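PDB 4EWC: putative nucleoprotein from Infectious salmon anemia virus, which encapsidates the negative-strand viral RNA, protecting it from nucleases and forming the ribonucleoprotein that is the template for transcription and replication. Local coordinates for residues Y145-F150 / A262-S267; M181-L186 / N227-A232; D418-C423 / V447-T452. All coordinates share one frame; numbering follows the deposited sequence.

Interaction 1. Residues Y145-F150 / A262-S267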
ATOM      1  N   TYR A 145     -30.616  -5.093 -15.401  1.00 50.63           N
ATOM      2  CA  TYR A 145     -31.992  -5.430 -15.043  1.00 49.21           C
ATOM      3  C   TYR A 145     -32.238  -6.934 -15.162  1.00 49.56           C
ATOM      4  O   TYR A 145     -32.952  -7.527 -14.351  1.00 46.10           O
ATOM      5  CB  TYR A 145     -32.995  -4.648 -15.908  1.00 47.59           C
ATOM      6  CG  TYR A 145     -34.425  -5.066 -15.667  1.00 52.18           C
ATOM      7  CD1 TYR A 145     -35.166  -4.519 -14.617  1.00 53.81           C
ATOM      8  CD2 TYR A 145     -35.038  -6.022 -16.476  1.00 50.44           C
ATOM      9  CE1 TYR A 145     -36.485  -4.903 -14.388  1.00 54.19           C
ATOM     10  CE2 TYR A 145     -36.352  -6.418 -16.247  1.00 51.16           C
ATOM     11  CZ  TYR A 145     -37.071  -5.852 -15.205  1.00 53.65           C
ATOM     12  OH  TYR A 145     -38.367  -6.243 -14.968  1.00 54.79           O
ATOM     13  N   ASN A 146     -31.640  -7.538 -16.186  1.00 48.55           N
ATOM     14  CA  ASN A 146     -31.784  -8.968 -16.433  1.00 49.09           C
ATOM     15  C   ASN A 146     -31.122  -9.801 -15.357  1.00 46.53           C
ATOM     16  O   ASN A 146     -31.670 -10.803 -14.904  1.00 43.29           O
ATOM     17  CB  ASN A 146     -31.225  -9.337 -17.809  1.00 47.66           C
ATOM     18  CG  ASN A 146     -32.114  -8.857 -18.934  1.00 50.95           C
ATOM     19  OD1 ASN A 146     -33.277  -8.506 -18.709  1.00 49.86           O
ATOM     20  ND2 ASN A 146     -31.583  -8.843 -20.147  1.00 48.74           N
ATOM     21  N   LEU A 147     -29.936  -9.362 -14.954  1.00 45.53           N
ATOM     22  CA  LEU A 147     -29.201 -10.025 -13.901  1.00 44.69           C
ATOM     23  C   LEU A 147     -29.947  -9.912 -12.571  1.00 47.00           C
ATOM     24  O   LEU A 147     -30.031 -10.893 -11.849  1.00 46.66           O
ATOM     25  CB  LEU A 147     -27.763  -9.498 -13.795  1.00 45.69           C
ATOM     26  CG  LEU A 147     -26.929 -10.104 -12.652  1.00 48.93           C
ATOM     27  CD1 LEU A 147     -26.674 -11.594 -12.845  1.00 40.10           C
ATOM     28  CD2 LEU A 147     -25.627  -9.344 -12.488  1.00 46.29           C
ATOM     29  N   SER A 148     -30.504  -8.743 -12.253  1.00 48.64           N
ATOM     30  CA  SER A 148     -31.293  -8.611 -11.020  1.00 47.14           C
ATOM     31  C   SER A 148     -32.563  -9.437 -11.060  1.00 46.84           C
ATOM     32  O   SER A 148     -33.006  -9.964 -10.032  1.00 49.90           O
ATOM     33  CB  SER A 148     -31.648  -7.157 -10.712  1.00 49.38           C
ATOM     34  OG  SER A 148     -30.509  -6.429 -10.308  1.00 49.56           O
ATOM     35  N   LEU A 149     -33.163  -9.535 -12.238  1.00 47.96           N
ATOM     36  CA  LEU A 149     -34.375 -10.326 -12.395  1.00 50.23           C
ATOM     37  C   LEU A 149     -34.031 -11.793 -12.183  1.00 49.89           C
ATOM     38  O   LEU A 149     -34.672 -12.493 -11.388  1.00 49.21           O
ATOM     39  CB  LEU A 149     -34.985 -10.113 -13.780  1.00 43.40           C
ATOM     40  CG  LEU A 149     -36.265 -10.896 -14.030  1.00 49.05           C
ATOM     41  CD1 LEU A 149     -37.205 -10.658 -12.865  1.00 53.74           C
ATOM     42  CD2 LEU A 149     -36.932 -10.512 -15.331  1.00 47.07           C
ATOM     43  N   PHE A 150     -33.003 -12.237 -12.902  1.00 48.03           N
ATOM     44  CA  PHE A 150     -32.460 -13.577 -12.770  1.00 46.45           C
ATOM     45  C   PHE A 150     -32.215 -13.928 -11.316  1.00 46.80           C
ATOM     46  O   PHE A 150     -32.677 -14.964 -10.846  1.00 49.24           O
ATOM     47  CB  PHE A 150     -31.161 -13.715 -13.576  1.00 48.07           C
ATOM     48  CG  PHE A 150     -30.561 -15.096 -13.538  1.00 46.83           C
ATOM     49  CD1 PHE A 150     -29.837 -15.533 -12.437  1.00 45.26           C
ATOM     50  CD2 PHE A 150     -30.706 -15.948 -14.613  1.00 47.37           C
ATOM     51  CE1 PHE A 150     -29.303 -16.800 -12.408  1.00 43.90           C
ATOM     52  CE2 PHE A 150     -30.172 -17.209 -14.598  1.00 42.70           C
ATOM     53  CZ  PHE A 150     -29.471 -17.639 -13.498  1.00 45.01           C
ATOM     54  N   ALA A 262     -22.555 -16.660 -16.302  1.00 41.76           N
ATOM     55  CA  ALA A 262     -21.200 -16.202 -16.538  1.00 45.78           C
ATOM     56  C   ALA A 262     -20.798 -15.067 -15.589  1.00 44.51           C
ATOM     57  O   ALA A 262     -19.678 -15.046 -15.079  1.00 46.26           O
ATOM     58  CB  ALA A 262     -21.010 -15.775 -17.998  1.00 43.83           C
ATOM     59  N   LEU A 263     -21.711 -14.138 -15.337  1.00 43.29           N
ATOM     60  CA  LEU A 263     -21.406 -12.987 -14.491  1.00 43.30           C
ATOM     61  C   LEU A 263     -21.245 -13.408 -13.042  1.00 42.43           C
ATOM     62  O   LEU A 263     -20.335 -12.942 -12.334  1.00 39.50           O
ATOM     63  CB  LEU A 263     -22.491 -11.915 -14.624  1.00 44.46           C
ATOM     64  CG  LEU A 263     -22.519 -11.240 -15.998  1.00 46.58           C
ATOM     65  CD1 LEU A 263     -23.734 -10.324 -16.151  1.00 41.73           C
ATOM     66  CD2 LEU A 263     -21.235 -10.454 -16.189  1.00 44.98           C
ATOM     67  N   ILE A 264     -22.139 -14.295 -12.618  1.00 41.72           N
ATOM     68  CA  ILE A 264     -22.125 -14.840 -11.259  1.00 45.31           C
ATOM     69  C   ILE A 264     -20.982 -15.851 -11.032  1.00 44.00           C
ATOM     70  O   ILE A 264     -20.299 -15.831 -10.001  1.00 40.40           O
ATOM     71  CB  ILE A 264     -23.502 -15.464 -10.922  1.00 43.48           C
ATOM     72  CG1 ILE A 264     -24.591 -14.414 -11.135  1.00 42.43           C
ATOM     73  CG2 ILE A 264     -23.557 -15.987  -9.499  1.00 37.71           C
ATOM     74  CD1 ILE A 264     -26.016 -14.927 -10.907  1.00 38.69           C
HETATM   75  N   MSE A 265     -20.760 -16.733 -11.998  1.00 44.58           N
HETATM   76  CA  MSE A 265     -19.622 -17.643 -11.871  1.00 44.96           C
HETATM   77  C   MSE A 265     -18.278 -16.907 -11.845  1.00 44.63           C
HETATM   78  O   MSE A 265     -17.398 -17.306 -11.092  1.00 48.64           O
HETATM   79  CB  MSE A 265     -19.675 -18.827 -12.864  1.00 41.29           C
HETATM   80  CG  MSE A 265     -20.887 -19.771 -12.664  1.00 44.26           C
HETATM   81 SE   MSE A 265     -21.114 -20.518 -10.841  0.78 53.22          SE
HETATM   82  CE  MSE A 265     -21.665 -19.005  -9.776  1.00 55.96           C
ATOM     83  N   LYS A 266     -18.149 -15.818 -12.610  1.00 36.74           N
ATOM     84  CA  LYS A 266     -16.958 -14.977 -12.519  1.00 37.45           C
ATOM     85  C   LYS A 266     -16.677 -14.528 -11.084  1.00 40.63           C
ATOM     86  O   LYS A 266     -15.533 -14.521 -10.630  1.00 41.63           O
ATOM     87  CB  LYS A 266     -17.001 -13.762 -13.451  1.00 38.73           C
ATOM     88  CG  LYS A 266     -15.713 -12.926 -13.433  1.00 37.25           C
ATOM     89  CD  LYS A 266     -15.734 -11.746 -14.417  1.00 47.50           C
ATOM     90  CE  LYS A 266     -14.417 -10.938 -14.409  1.00 42.68           C
ATOM     91  NZ  LYS A 266     -13.266 -11.718 -14.919  1.00 39.58           N
ATOM     92  N   SER A 267     -17.723 -14.176 -10.352  1.00 42.59           N
ATOM     93  CA  SER A 267     -17.540 -13.714  -8.985  1.00 39.43           C
ATOM     94  C   SER A 267     -17.167 -14.869  -8.049  1.00 42.93           C
ATOM     95  O   SER A 267     -16.199 -14.783  -7.301  1.00 43.26           O
ATOM     96  CB  SER A 267     -18.777 -12.995  -8.506  1.00 36.09           C
ATOM     97  OG  SER A 267     -18.953 -11.785  -9.187  1.00 38.52           O
TER
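L147 packs on L263 and I264, and F150 packs on I264. The contact is wholly apolar and is made by the outer atoms of the side chains. I264 is the central piece. Its CG1 stands anti to the carbonyl carbon (chi1 -55°), and chi2 near 177° stretches the chain out so that CD1 reaches the other helix. There CD1 meets two partners. On one of them, L147, the CD1 branch lies 3.9 Å from I264 CD1 and also 3.9 Å from I264 CG1, so this methyl rests along the outer part of the isoleucine. The two side chains run at a slant to each other rather than side by side. The second partner is the ring of F150. Its CE1 is 4.1 Å from I264 CD1, and its CD1 atom is almost as near. The methyl approaches the ring obliquely. L147 also uses its other branch. L147 CD2 turns to L263 and lies 4.2 Å from L263 CD1. The fork of L147 thus spans two successive residues of 262-267, and L147 and L263 have the nearest CA atoms, 8.4 Å apart.

The axes of the two short segments pass 11.8 Å from each other and cross at -76°. At that separation and angle only the side chains meet, and 160 Å² is buried in all. The four residues are buried.

The contact joins helix 142-162 to helix 253-269. L147 and F150 also touch C260, one turn before I264 on helix 253-269, and L263 touches M143. Helix 174-188 covers I264 through M181, while the loop residues M308 and C311 pack on L263.

Interaction 2. Residues M181-L186 / N227-A232. Unlike the reference sequence in segment 181-186: M181 (reference Ile).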
HETATM    1  N   MSE A 181     -23.708 -22.515  -5.507  1.00 48.12           N
HETATM    2  CA  MSE A 181     -23.486 -22.089  -6.886  1.00 49.29           C
HETATM    3  C   MSE A 181     -22.667 -23.104  -7.705  1.00 45.77           C
HETATM    4  O   MSE A 181     -22.905 -23.281  -8.900  1.00 44.74           O
HETATM    5  CB  MSE A 181     -22.788 -20.724  -6.950  1.00 45.34           C
HETATM    6  CG  MSE A 181     -23.604 -19.544  -6.548  1.00 39.10           C
HETATM    7 SE   MSE A 181     -25.360 -19.438  -7.447  0.71 48.75          SE
HETATM    8  CE  MSE A 181     -24.901 -19.605  -9.321  1.00 39.68           C
ATOM      9  N   ARG A 182     -21.689 -23.735  -7.070  1.00 45.56           N
ATOM     10  CA  ARG A 182     -20.816 -24.664  -7.773  1.00 48.36           C
ATOM     11  C   ARG A 182     -21.612 -25.882  -8.180  1.00 47.92           C
ATOM     12  O   ARG A 182     -21.469 -26.390  -9.294  1.00 48.42           O
ATOM     13  CB  ARG A 182     -19.622 -25.070  -6.903  1.00 51.97           C
ATOM     14  CG  ARG A 182     -18.513 -24.045  -6.857  1.00 48.79           C
ATOM     15  CD  ARG A 182     -17.406 -24.484  -5.903  1.00 54.57           C
ATOM     16  NE  ARG A 182     -16.513 -23.377  -5.540  1.00 63.32           N
ATOM     17  CZ  ARG A 182     -15.451 -22.992  -6.255  1.00 70.43           C
ATOM     18  NH1 ARG A 182     -15.137 -23.623  -7.385  1.00 68.91           N
ATOM     19  NH2 ARG A 182     -14.696 -21.975  -5.842  1.00 62.06           N
ATOM     20  N   ILE A 183     -22.455 -26.348  -7.267  1.00 46.68           N
ATOM     21  CA  ILE A 183     -23.311 -27.487  -7.555  1.00 46.96           C
ATOM     22  C   ILE A 183     -24.380 -27.107  -8.579  1.00 50.08           C
ATOM     23  O   ILE A 183     -24.741 -27.899  -9.455  1.00 48.95           O
ATOM     24  CB  ILE A 183     -23.915 -28.088  -6.269  1.00 48.77           C
ATOM     25  CG1 ILE A 183     -24.466 -29.478  -6.538  1.00 51.28           C
ATOM     26  CG2 ILE A 183     -24.970 -27.205  -5.673  1.00 52.10           C
ATOM     27  CD1 ILE A 183     -23.387 -30.461  -6.885  1.00 56.37           C
ATOM     28  N   LEU A 184     -24.861 -25.875  -8.482  1.00 50.57           N
ATOM     29  CA  LEU A 184     -25.841 -25.382  -9.434  1.00 48.27           C
ATOM     30  C   LEU A 184     -25.247 -25.382 -10.828  1.00 47.68           C
ATOM     31  O   LEU A 184     -25.841 -25.919 -11.757  1.00 46.58           O
ATOM     32  CB  LEU A 184     -26.291 -23.978  -9.061  1.00 44.83           C
ATOM     33  CG  LEU A 184     -27.217 -23.257 -10.044  1.00 45.81           C
ATOM     34  CD1 LEU A 184     -28.271 -24.175 -10.642  1.00 44.89           C
ATOM     35  CD2 LEU A 184     -27.887 -22.110  -9.334  1.00 45.25           C
ATOM     36  N   ALA A 185     -24.074 -24.770 -10.959  1.00 49.32           N
ATOM     37  CA  ALA A 185     -23.359 -24.758 -12.229  1.00 52.30           C
ATOM     38  C   ALA A 185     -23.189 -26.187 -12.743  1.00 53.42           C
ATOM     39  O   ALA A 185     -23.410 -26.470 -13.923  1.00 58.01           O
ATOM     40  CB  ALA A 185     -22.013 -24.074 -12.080  1.00 43.17           C
ATOM     41  N   LEU A 186     -22.819 -27.089 -11.845  1.00 51.57           N
ATOM     42  CA  LEU A 186     -22.726 -28.504 -12.178  1.00 54.70           C
ATOM     43  C   LEU A 186     -24.035 -29.107 -12.724  1.00 56.83           C
ATOM     44  O   LEU A 186     -24.023 -29.781 -13.750  1.00 56.15           O
ATOM     45  CB  LEU A 186     -22.250 -29.295 -10.955  1.00 52.99           C
ATOM     46  CG  LEU A 186     -22.008 -30.781 -11.211  1.00 59.58           C
ATOM     47  CD1 LEU A 186     -21.046 -30.970 -12.360  1.00 59.41           C
ATOM     48  CD2 LEU A 186     -21.466 -31.451  -9.970  1.00 64.28           C
ATOM     49  N   ASN A 227     -30.683 -33.750 -11.214  1.00 54.99           N
ATOM     50  CA  ASN A 227     -31.867 -33.603 -12.078  1.00 57.60           C
ATOM     51  C   ASN A 227     -32.929 -32.728 -11.432  1.00 54.12           C
ATOM     52  O   ASN A 227     -33.513 -31.861 -12.081  1.00 51.83           O
ATOM     53  CB  ASN A 227     -32.506 -34.946 -12.412  1.00 59.28           C
ATOM     54  CG  ASN A 227     -31.582 -35.848 -13.177  1.00 65.08           C
ATOM     55  OD1 ASN A 227     -30.399 -35.551 -13.334  1.00 66.87           O
ATOM     56  ND2 ASN A 227     -32.111 -36.972 -13.647  1.00 65.82           N
ATOM     57  N   ASP A 228     -33.189 -32.971 -10.157  1.00 47.91           N
ATOM     58  CA  ASP A 228     -34.124 -32.130  -9.441  1.00 53.79           C
ATOM     59  C   ASP A 228     -33.613 -30.699  -9.461  1.00 51.98           C
ATOM     60  O   ASP A 228     -34.364 -29.765  -9.745  1.00 46.66           O
ATOM     61  CB  ASP A 228     -34.329 -32.610  -7.997  1.00 49.30           C
ATOM     62  CG  ASP A 228     -34.922 -33.992  -7.924  1.00 49.03           C
ATOM     63  OD1 ASP A 228     -35.402 -34.495  -8.961  1.00 49.59           O
ATOM     64  OD2 ASP A 228     -34.912 -34.588  -6.822  1.00 48.96           O
ATOM     65  N   LEU A 229     -32.323 -30.538  -9.180  1.00 52.80           N
ATOM     66  CA  LEU A 229     -31.730 -29.208  -9.140  1.00 51.77           C
ATOM     67  C   LEU A 229     -31.797 -28.501 -10.491  1.00 52.31           C
ATOM     68  O   LEU A 229     -32.053 -27.303 -10.560  1.00 54.27           O
ATOM     69  CB  LEU A 229     -30.291 -29.259  -8.633  1.00 50.31           C
ATOM     70  CG  LEU A 229     -29.705 -27.845  -8.493  1.00 55.27           C
ATOM     71  CD1 LEU A 229     -30.687 -26.930  -7.737  1.00 46.18           C
ATOM     72  CD2 LEU A 229     -28.312 -27.838  -7.839  1.00 46.22           C
ATOM     73  N   LYS A 230     -31.562 -29.252 -11.560  1.00 52.23           N
ATOM     74  CA  LYS A 230     -31.589 -28.705 -12.900  1.00 50.41           C
ATOM     75  C   LYS A 230     -33.003 -28.266 -13.277  1.00 52.77           C
ATOM     76  O   LYS A 230     -33.221 -27.135 -13.698  1.00 50.75           O
ATOM     77  CB  LYS A 230     -31.074 -29.750 -13.888  1.00 53.58           C
ATOM     78  CG  LYS A 230     -31.165 -29.322 -15.326  1.00 48.60           C
ATOM     79  CD  LYS A 230     -30.863 -30.468 -16.247  1.00 53.64           C
ATOM     80  CE  LYS A 230     -30.677 -29.938 -17.668  1.00 66.07           C
ATOM     81  NZ  LYS A 230     -30.247 -30.987 -18.629  1.00 76.38           N
ATOM     82  N   ALA A 231     -33.954 -29.180 -13.110  1.00 52.97           N
ATOM     83  CA  ALA A 231     -35.368 -28.930 -13.397  1.00 51.10           C
ATOM     84  C   ALA A 231     -35.936 -27.736 -12.630  1.00 50.68           C
ATOM     85  O   ALA A 231     -36.693 -26.935 -13.188  1.00 53.26           O
ATOM     86  CB  ALA A 231     -36.203 -30.191 -13.113  1.00 40.56           C
ATOM     87  N   ALA A 232     -35.560 -27.631 -11.357  1.00 45.07           N
ATOM     88  CA  ALA A 232     -35.994 -26.547 -10.495  1.00 46.74           C
ATOM     89  C   ALA A 232     -35.460 -25.223 -11.017  1.00 52.93           C
ATOM     90  O   ALA A 232     -36.185 -24.225 -11.116  1.00 53.74           O
ATOM     91  CB  ALA A 232     -35.512 -26.788  -9.071  1.00 47.85           C
TER
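L229 of helix 226-236 fits its CD2 methyl against I183 and L184 of helix 174-188. The contact is van der Waals packing, and two kinds of approach make it up.

The first is side chain to backbone. L229 CD2 lies 3.8 Å from L184 CA and 3.9 Å from I183 O. Both are van der Waals contacts, and they put the methyl directly on the helix surface. The CG of L229 stands opposite its own backbone nitrogen (chi1 -176°), which carries the fork across to the other helix. The nearest CA atoms of the two segments are those of L184 and L229, 7.0 Å apart.

The second is side chain to side chain. I183 CG2 is 4.0 Å from the same L229 CD2, and the two side chains meet at a slant. L184 CD1 comes in more loosely, 4.5 Å from L229 CG. One leucine methyl therefore carries most of the contact, and 121 Å² is buried in all.

Around it, helix 142-162 adds an aromatic and aliphatic cover: F162 touches I183, L158 touches L184, and F161 touches L229. L226 and F233 of helix 226-236 extend the packing on I183 and L184. The short strands 209-214 and 219-224 lie in the chain between the two helices.

Interaction 3. Residues D418-C423 / V447-T452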
ATOM      1  N   ASP A 418     -25.068  -1.415  -4.427  1.00 41.42           N
ATOM      2  CA  ASP A 418     -26.106  -2.307  -4.003  1.00 41.95           C
ATOM      3  C   ASP A 418     -25.508  -3.534  -3.357  1.00 44.03           C
ATOM      4  O   ASP A 418     -26.044  -4.048  -2.375  1.00 52.28           O
ATOM      5  CB  ASP A 418     -27.040  -2.666  -5.163  1.00 42.61           C
ATOM      6  CG  ASP A 418     -27.752  -1.446  -5.728  1.00 47.17           C
ATOM      7  OD1 ASP A 418     -27.889  -0.437  -5.000  1.00 49.43           O
ATOM      8  OD2 ASP A 418     -28.166  -1.482  -6.904  1.00 49.58           O
ATOM      9  N   ALA A 419     -24.391  -4.006  -3.880  1.00 43.04           N
ATOM     10  CA  ALA A 419     -23.690  -5.116  -3.222  1.00 44.41           C
ATOM     11  C   ALA A 419     -23.299  -4.752  -1.794  1.00 46.23           C
ATOM     12  O   ALA A 419     -23.471  -5.559  -0.897  1.00 47.43           O
ATOM     13  CB  ALA A 419     -22.485  -5.569  -4.017  1.00 39.29           C
ATOM     14  N   CYS A 420     -22.792  -3.543  -1.569  1.00 45.41           N
ATOM     15  CA  CYS A 420     -22.439  -3.166  -0.203  1.00 48.50           C
ATOM     16  C   CYS A 420     -23.683  -3.018   0.716  1.00 51.95           C
ATOM     17  O   CYS A 420     -23.632  -3.359   1.904  1.00 51.33           O
ATOM     18  CB  CYS A 420     -21.552  -1.926  -0.161  1.00 42.90           C
ATOM     19  SG  CYS A 420     -19.925  -2.107  -0.998  1.00 51.45           S
ATOM     20  N   LYS A 421     -24.793  -2.532   0.166  1.00 46.31           N
ATOM     21  CA  LYS A 421     -26.034  -2.413   0.921  1.00 48.75           C
ATOM     22  C   LYS A 421     -26.502  -3.753   1.422  1.00 51.30           C
ATOM     23  O   LYS A 421     -26.981  -3.864   2.550  1.00 54.31           O
ATOM     24  CB  LYS A 421     -27.140  -1.806   0.083  1.00 49.78           C
ATOM     25  CG  LYS A 421     -27.081  -0.298  -0.027  1.00 56.11           C
ATOM     26  CD  LYS A 421     -28.175   0.182  -0.954  1.00 64.19           C
ATOM     27  CE  LYS A 421     -27.990   1.633  -1.364  1.00 67.68           C
ATOM     28  NZ  LYS A 421     -29.040   2.006  -2.356  1.00 66.82           N
ATOM     29  N   ILE A 422     -26.369  -4.779   0.591  1.00 48.02           N
ATOM     30  CA  ILE A 422     -26.739  -6.124   1.021  1.00 47.64           C
ATOM     31  C   ILE A 422     -25.752  -6.633   2.069  1.00 52.76           C
ATOM     32  O   ILE A 422     -26.150  -7.248   3.068  1.00 50.11           O
ATOM     33  CB  ILE A 422     -26.835  -7.091  -0.167  1.00 44.08           C
ATOM     34  CG1 ILE A 422     -28.069  -6.757  -0.994  1.00 44.31           C
ATOM     35  CG2 ILE A 422     -26.892  -8.552   0.307  1.00 41.15           C
ATOM     36  CD1 ILE A 422     -28.146  -7.511  -2.277  1.00 43.45           C
ATOM     37  N   CYS A 423     -24.469  -6.345   1.842  1.00 49.37           N
ATOM     38  CA  CYS A 423     -23.409  -6.717   2.774  1.00 45.76           C
ATOM     39  C   CYS A 423     -23.661  -6.185   4.169  1.00 51.35           C
ATOM     40  O   CYS A 423     -23.632  -6.947   5.133  1.00 54.24           O
ATOM     41  CB  CYS A 423     -22.048  -6.207   2.297  1.00 52.57           C
ATOM     42  SG  CYS A 423     -21.275  -7.156   0.953  1.00 55.00           S
ATOM     43  N   VAL A 447     -12.168 -10.301  -2.989  1.00 44.93           N
ATOM     44  CA  VAL A 447     -11.849 -10.750  -4.333  1.00 44.45           C
ATOM     45  C   VAL A 447     -13.118 -11.073  -5.169  1.00 44.89           C
ATOM     46  O   VAL A 447     -13.212 -10.672  -6.314  1.00 46.14           O
ATOM     47  CB  VAL A 447     -10.798 -11.886  -4.300  1.00 39.29           C
ATOM     48  CG1 VAL A 447     -10.884 -12.786  -5.530  1.00 40.21           C
ATOM     49  CG2 VAL A 447      -9.409 -11.291  -4.150  1.00 34.79           C
ATOM     50  N   SER A 448     -14.103 -11.749  -4.599  1.00 40.68           N
ATOM     51  CA  SER A 448     -15.333 -11.989  -5.333  1.00 39.33           C
ATOM     52  C   SER A 448     -16.163 -10.712  -5.594  1.00 46.28           C
ATOM     53  O   SER A 448     -16.764 -10.533  -6.685  1.00 39.92           O
ATOM     54  CB  SER A 448     -16.166 -13.073  -4.672  1.00 41.87           C
ATOM     55  OG  SER A 448     -15.521 -14.338  -4.842  1.00 55.81           O
HETATM   56  N   MSE A 449     -16.174  -9.809  -4.619  1.00 41.53           N
HETATM   57  CA  MSE A 449     -16.868  -8.540  -4.817  1.00 37.87           C
HETATM   58  C   MSE A 449     -16.373  -7.758  -6.039  1.00 43.24           C
HETATM   59  O   MSE A 449     -17.171  -7.173  -6.767  1.00 45.43           O
HETATM   60  CB  MSE A 449     -16.866  -7.688  -3.559  1.00 35.31           C
HETATM   61  CG  MSE A 449     -17.813  -8.228  -2.503  1.00 48.86           C
HETATM   62 SE   MSE A 449     -17.885  -7.021  -0.967  0.63 52.28          SE
HETATM   63  CE  MSE A 449     -19.291  -5.909  -1.760  1.00 40.83           C
ATOM     64  N   VAL A 450     -15.064  -7.765  -6.268  1.00 42.92           N
ATOM     65  CA  VAL A 450     -14.509  -7.095  -7.422  1.00 40.44           C
ATOM     66  C   VAL A 450     -14.284  -8.083  -8.551  1.00 40.30           C
ATOM     67  O   VAL A 450     -13.804  -7.710  -9.633  1.00 36.12           O
ATOM     68  CB  VAL A 450     -13.223  -6.348  -7.070  1.00 46.64           C
ATOM     69  CG1 VAL A 450     -13.527  -5.293  -6.000  1.00 37.57           C
ATOM     70  CG2 VAL A 450     -12.117  -7.344  -6.627  1.00 38.47           C
ATOM     71  N   ALA A 451     -14.665  -9.336  -8.293  1.00 40.72           N
ATOM     72  CA  ALA A 451     -14.636 -10.399  -9.308  1.00 43.15           C
ATOM     73  C   ALA A 451     -13.292 -10.557 -10.012  1.00 41.79           C
ATOM     74  O   ALA A 451     -13.248 -10.796 -11.217  1.00 43.55           O
ATOM     75  CB  ALA A 451     -15.733 -10.170 -10.349  1.00 37.10           C
ATOM     76  N   THR A 452     -12.202 -10.426  -9.263  1.00 41.05           N
ATOM     77  CA  THR A 452     -10.870 -10.618  -9.846  1.00 44.02           C
ATOM     78  C   THR A 452      -9.770 -10.794  -8.816  1.00 44.17           C
ATOM     79  O   THR A 452      -9.645 -10.007  -7.885  1.00 49.45           O
ATOM     80  CB  THR A 452     -10.474  -9.473 -10.826  1.00 43.92           C
ATOM     81  OG1 THR A 452      -9.231  -9.807 -11.462  1.00 42.50           O
ATOM     82  CG2 THR A 452     -10.383  -8.095 -10.114  1.00 36.12           C
TER
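M449 meets A419, C420 and C423, and none of these has a ring or other flat side-chain group. No face or edge is therefore involved. The contact is made by one methyl and the atoms round it. M449 is a selenomethionine. Its first torsion sets CG beside the backbone nitrogen, chi2 is extended, and a bend at chi3 (87°) turns the terminal CE toward helix 417-425. There CE sits among three side chains. It is 3.9 Å from A419 CB, 3.9 Å from C420 SG and 3.6 Å from C423 SG. C423 SG also faces the selenium atom SE at 3.9 Å. A419 and C423 are one turn apart on the helix, so the methyl lies against one stripe of its surface with C420 at the side. All four residues are buried.

Outside the two segments, P392 packs on A419 and V497 on C420.

M449 comes from the end of helix 438-449. The helix ends there in a Schellman motif: T452 N bonds to V447 O, A451 N bonds weakly to S448 O, and A451 is the C-prime residue with positive phi. The arrangement is thus a Schellman-capped helix end packed on a second helix in the C-terminal orthomyxovirus nucleoprotein region.

In the fold
Helix 253-269 connects all three contacts. It touches interaction 2: I264 CG2 lies 3.9 Å from M181 CE, and M265 SE lies 3.9 Å from A185 CB. The centres of interactions 1 and 2 are about 16 Å apart, and interaction 2 is nested in the chain loop that interaction 1 closes. The end of 262-267 meets interaction 3, where S267 O and S448 OG are 2.6 Å apart, a probable hydrogen bond. Those centres are about 13 Å apart. Interactions 2 and 3 do not touch; their nearest atoms are about 8 Å apart. Interaction 1 is thus the bridge between them.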